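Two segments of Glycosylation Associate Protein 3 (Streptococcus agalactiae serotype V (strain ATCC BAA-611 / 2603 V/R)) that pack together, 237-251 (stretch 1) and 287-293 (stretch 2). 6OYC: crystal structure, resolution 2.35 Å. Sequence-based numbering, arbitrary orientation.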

# COMPACT_ATOMS: atom_id res chain seq x y z
N ALA C 237 7.98 -12.11 4.43
CA ALA C 237 8.80 -13.29 4.19
C ALA C 237 9.86 -13.46 5.28
O ALA C 237 10.13 -14.59 5.72
CB ALA C 237 9.46 -13.21 2.82
N LEU C 238 10.48 -12.37 5.73
CA LEU C 238 11.44 -12.47 6.82
C LEU C 238 10.77 -13.00 8.08
O LEU C 238 11.37 -13.78 8.82
CB LEU C 238 12.08 -11.11 7.10
CG LEU C 238 13.03 -10.51 6.06
CD1 LEU C 238 13.28 -9.05 6.41
CD2 LEU C 238 14.34 -11.28 6.00
N TYR C 239 9.53 -12.57 8.32
CA TYR C 239 8.82 -12.95 9.54
C TYR C 239 8.45 -14.43 9.50
O TYR C 239 8.64 -15.16 10.48
CB TYR C 239 7.58 -12.08 9.70
CG TYR C 239 6.61 -12.60 10.73
CD1 TYR C 239 6.71 -12.23 12.07
CD2 TYR C 239 5.59 -13.47 10.36
CE1 TYR C 239 5.81 -12.70 13.01
CE2 TYR C 239 4.70 -13.96 11.30
CZ TYR C 239 4.81 -13.57 12.62
OH TYR C 239 3.91 -14.05 13.55
N TYR C 240 7.89 -14.88 8.38
CA TYR C 240 7.57 -16.29 8.24
C TYR C 240 8.81 -17.16 8.41
O TYR C 240 8.76 -18.20 9.08
CB TYR C 240 6.87 -16.53 6.90
CG TYR C 240 5.51 -15.85 6.81
CD1 TYR C 240 4.62 -15.92 7.88
CD2 TYR C 240 5.13 -15.13 5.69
CE1 TYR C 240 3.39 -15.31 7.82
CE2 TYR C 240 3.88 -14.51 5.63
CZ TYR C 240 3.02 -14.60 6.70
OH TYR C 240 1.78 -13.99 6.68
N ALA C 241 9.96 -16.73 7.86
CA ALA C 241 11.17 -17.53 7.97
C ALA C 241 11.66 -17.62 9.41
O ALA C 241 12.25 -18.63 9.80
CB ALA C 241 12.28 -16.97 7.08
N LYS C 242 11.41 -16.60 10.23
CA LYS C 242 11.84 -16.71 11.61
C LYS C 242 10.91 -17.63 12.39
O LYS C 242 11.36 -18.36 13.29
CB LYS C 242 11.92 -15.32 12.24
CG LYS C 242 11.82 -15.29 13.74
CD LYS C 242 13.19 -15.36 14.40
CE LYS C 242 13.05 -15.20 15.94
NZ LYS C 242 14.36 -15.19 16.67
N LYS C 243 9.62 -17.64 12.05
CA LYS C 243 8.68 -18.53 12.72
C LYS C 243 8.80 -19.98 12.24
O LYS C 243 8.43 -20.88 13.00
CB LYS C 243 7.25 -18.04 12.51
CG LYS C 243 6.89 -16.82 13.34
CD LYS C 243 6.93 -17.15 14.83
CE LYS C 243 5.57 -16.96 15.49
NZ LYS C 243 5.28 -18.01 16.52
N PHE C 244 9.29 -20.23 11.02
CA PHE C 244 9.32 -21.57 10.43
C PHE C 244 10.69 -21.86 9.82
O PHE C 244 10.89 -21.71 8.61
CB PHE C 244 8.24 -21.74 9.36
CG PHE C 244 6.85 -21.43 9.83
CD1 PHE C 244 6.18 -22.27 10.70
CD2 PHE C 244 6.18 -20.29 9.37
CE1 PHE C 244 4.88 -21.99 11.12
CE2 PHE C 244 4.89 -20.00 9.80
CZ PHE C 244 4.24 -20.85 10.67
N PRO C 245 11.64 -22.34 10.62
CA PRO C 245 12.96 -22.71 10.08
C PRO C 245 12.91 -23.70 8.92
O PRO C 245 13.90 -23.81 8.19
CB PRO C 245 13.67 -23.33 11.29
CG PRO C 245 13.02 -22.71 12.46
CD PRO C 245 11.58 -22.46 12.09
N ARG C 246 11.80 -24.42 8.73
CA ARG C 246 11.73 -25.38 7.63
C ARG C 246 11.56 -24.71 6.27
O ARG C 246 11.91 -25.32 5.25
CB ARG C 246 10.58 -26.36 7.86
CG ARG C 246 10.74 -27.28 9.06
CD ARG C 246 10.75 -28.75 8.62
NE ARG C 246 9.90 -29.01 7.45
CZ ARG C 246 8.61 -29.33 7.54
NH1 ARG C 246 8.04 -29.43 8.73
NH2 ARG C 246 7.89 -29.56 6.43
N ILE C 247 11.04 -23.49 6.22
CA ILE C 247 10.83 -22.84 4.94
C ILE C 247 12.05 -21.99 4.58
O ILE C 247 12.88 -21.63 5.43
CB ILE C 247 9.54 -21.99 4.93
CG1 ILE C 247 9.70 -20.75 5.79
CG2 ILE C 247 8.36 -22.80 5.46
CD1 ILE C 247 9.07 -19.55 5.18
N THR C 248 12.19 -21.68 3.29
CA THR C 248 13.20 -20.76 2.81
C THR C 248 12.51 -19.51 2.28
O THR C 248 11.53 -19.61 1.53
CB THR C 248 14.08 -21.38 1.72
OG1 THR C 248 14.74 -22.54 2.24
CG2 THR C 248 15.16 -20.39 1.30
N ALA C 249 13.00 -18.36 2.69
CA ALA C 249 12.52 -17.08 2.19
C ALA C 249 13.41 -16.62 1.06
O ALA C 249 14.64 -16.70 1.15
CB ALA C 249 12.49 -16.03 3.31
N TYR C 250 12.79 -16.12 -0.01
CA TYR C 250 13.51 -15.47 -1.10
C TYR C 250 13.00 -14.04 -1.20
O TYR C 250 11.82 -13.81 -1.50
CB TYR C 250 13.35 -16.24 -2.41
CG TYR C 250 13.99 -17.61 -2.32
CD1 TYR C 250 13.29 -18.70 -1.81
CD2 TYR C 250 15.32 -17.81 -2.71
CE1 TYR C 250 13.88 -19.95 -1.72
CE2 TYR C 250 15.91 -19.05 -2.61
CZ TYR C 250 15.19 -20.11 -2.12
OH TYR C 250 15.77 -21.34 -2.02
N ILE C 251 13.89 -13.08 -0.93
CA ILE C 251 13.57 -11.66 -0.98
C ILE C 251 14.57 -10.95 -1.88
O ILE C 251 15.72 -11.38 -2.01
CB ILE C 251 13.58 -11.01 0.43
CG1 ILE C 251 15.00 -11.03 1.02
CG2 ILE C 251 12.59 -11.70 1.34
CD1 ILE C 251 15.15 -10.16 2.22
N PRO C 287 19.98 -17.80 8.24
CA PRO C 287 20.38 -18.77 7.20
C PRO C 287 19.26 -19.24 6.28
O PRO C 287 19.57 -19.72 5.18
CB PRO C 287 20.93 -19.94 8.02
CG PRO C 287 20.23 -19.83 9.35
CD PRO C 287 20.08 -18.35 9.60
N ASN C 288 17.99 -19.15 6.67
CA ASN C 288 16.91 -19.51 5.76
C ASN C 288 16.31 -18.31 5.02
O ASN C 288 15.23 -18.44 4.43
CB ASN C 288 15.80 -20.29 6.48
CG ASN C 288 15.23 -19.55 7.67
OD1 ASN C 288 15.89 -18.71 8.29
ND2 ASN C 288 13.99 -19.88 8.02
N VAL C 289 16.98 -17.16 5.03
CA VAL C 289 16.61 -16.05 4.17
C VAL C 289 17.67 -15.93 3.08
O VAL C 289 18.84 -15.65 3.37
CB VAL C 289 16.47 -14.73 4.95
CG1 VAL C 289 16.32 -13.57 3.97
CG2 VAL C 289 15.29 -14.79 5.91
N LYS C 290 17.25 -16.13 1.84
CA LYS C 290 18.10 -15.95 0.67
C LYS C 290 17.73 -14.65 -0.03
O LYS C 290 16.58 -14.20 -0.01
CB LYS C 290 17.94 -17.13 -0.29
CG LYS C 290 18.30 -18.50 0.32
CD LYS C 290 19.69 -18.50 0.95
CE LYS C 290 19.92 -19.75 1.82
NZ LYS C 290 20.81 -19.46 3.00
N HIS C 291 18.72 -14.05 -0.69
CA HIS C 291 18.57 -12.74 -1.34
C HIS C 291 18.84 -12.86 -2.83
O HIS C 291 19.86 -13.41 -3.24
CB HIS C 291 19.53 -11.73 -0.72
CG HIS C 291 19.51 -11.72 0.77
ND1 HIS C 291 18.93 -10.70 1.49
CD2 HIS C 291 19.98 -12.61 1.68
CE1 HIS C 291 19.05 -10.96 2.78
NE2 HIS C 291 19.68 -12.11 2.92
N TYR C 292 17.93 -12.33 -3.64
CA TYR C 292 18.11 -12.35 -5.09
C TYR C 292 17.91 -10.94 -5.64
O TYR C 292 17.41 -10.04 -4.95
CB TYR C 292 17.14 -13.33 -5.75
CG TYR C 292 15.70 -12.88 -5.73
CD1 TYR C 292 14.91 -13.02 -4.58
CD2 TYR C 292 15.12 -12.30 -6.86
CE1 TYR C 292 13.58 -12.61 -4.57
CE2 TYR C 292 13.82 -11.89 -6.86
CZ TYR C 292 13.04 -12.04 -5.72
OH TYR C 292 11.73 -11.61 -5.74
N GLY C 293 18.31 -10.74 -6.89
CA GLY C 293 17.99 -9.51 -7.61
C GLY C 293 19.14 -8.52 -7.64
O GLY C 293 20.26 -8.79 -7.22

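The two stretches join as neighbouring parallel β-strands, with the helix that precedes the first strand laid against one face of the pair. Strand 248-251 and strand 289-291 run in the same direction, their axes inclined by 27° and approaching to 4.7 Å. Ala-249 pairs with Val-289, Tyr-250 with Lys-290 and Ile-251 with His-291. As expected for parallel strands, the hydrogen bonds zigzag: the N of Ala-249 donates to the O of Asn-288 (2.8 Å), the N of Lys-290 to the O of Ala-249 (2.8 Å), the N of Ile-251 to the O of Lys-290 (3.1 Å), and the N of Tyr-292 to the O of Ile-251 (2.9 Å). Ala-249 and Ile-251 thus use both their amide and carbonyl groups across the interface, whereas Tyr-250, between them, contributes a CA-H...O contact from its CA to the O of Lys-290 (3.5 Å).

Asn-288 is the polar anchor of the contact. Its CA-to-CB bond points toward stretch 1, and with chi1 at 56° (p) and chi2 at -26° its amide reaches the place where the helix gives way to the turn. There ND2 donates to the O of Ala-241 at 2.8 Å, a carbonyl near the end of the helix that accepts no backbone hydrogen bond from within its own stretch. A second, weak bond runs from ND2 to the O of Ile-247 (3.3 Å), the last residue of the type I turn that starts at Phe-244. One side-chain amide therefore links the helix to the segment entering the strand, while the backbone O of the same residue begins the strand ladder.

Val-289 fills the space between sheet and helix. With chi1 at 170° (t), both methyls of Val-289 meet Leu-238, CG1 and CG2 each lying 3.6 Å from its CD2; CG2 also lies 3.9 Å from CB of Ala-241 and 4.0 Å from CB of Ala-249, and CG1 lies 4.0 Å from CD1 of Ile-251. With chi1 at 66° (p), CG1 of Ile-251 already lies 4.1 Å from CG1 of Val-289; chi2 at 167° (t) carries CD1 on to 3.9 Å from ND1 of His-291, so the end of the side chain comes nearer the partner strand than the CA-to-CB bond alone would suggest. Leu-238 likewise has a sideways CA-to-CB bond, but its m,t conformation brings CD2 to the valine.

Tyr-250 and Lys-290 occupy the opposite face. The Tyr-250 side chain, in the m rotamer, brings CE2 to 3.6 Å from CB of Lys-290, while CG of Lys-290 meets CG2 of Thr-248 at 3.8 Å. The lysine thus offers its aliphatic portion to stretch 1; its end leads away, and NZ hydrogen-bonds to the O of Pro-287 at 2.5 Å. Beyond the last bridge, Tyr-292 adopts chi1 71° (p), which brings its ring back to Tyr-250: CD1 lies 4.2 Å from the CB of Tyr-250, and the backbone C of Tyr-250 sits at the ring edge.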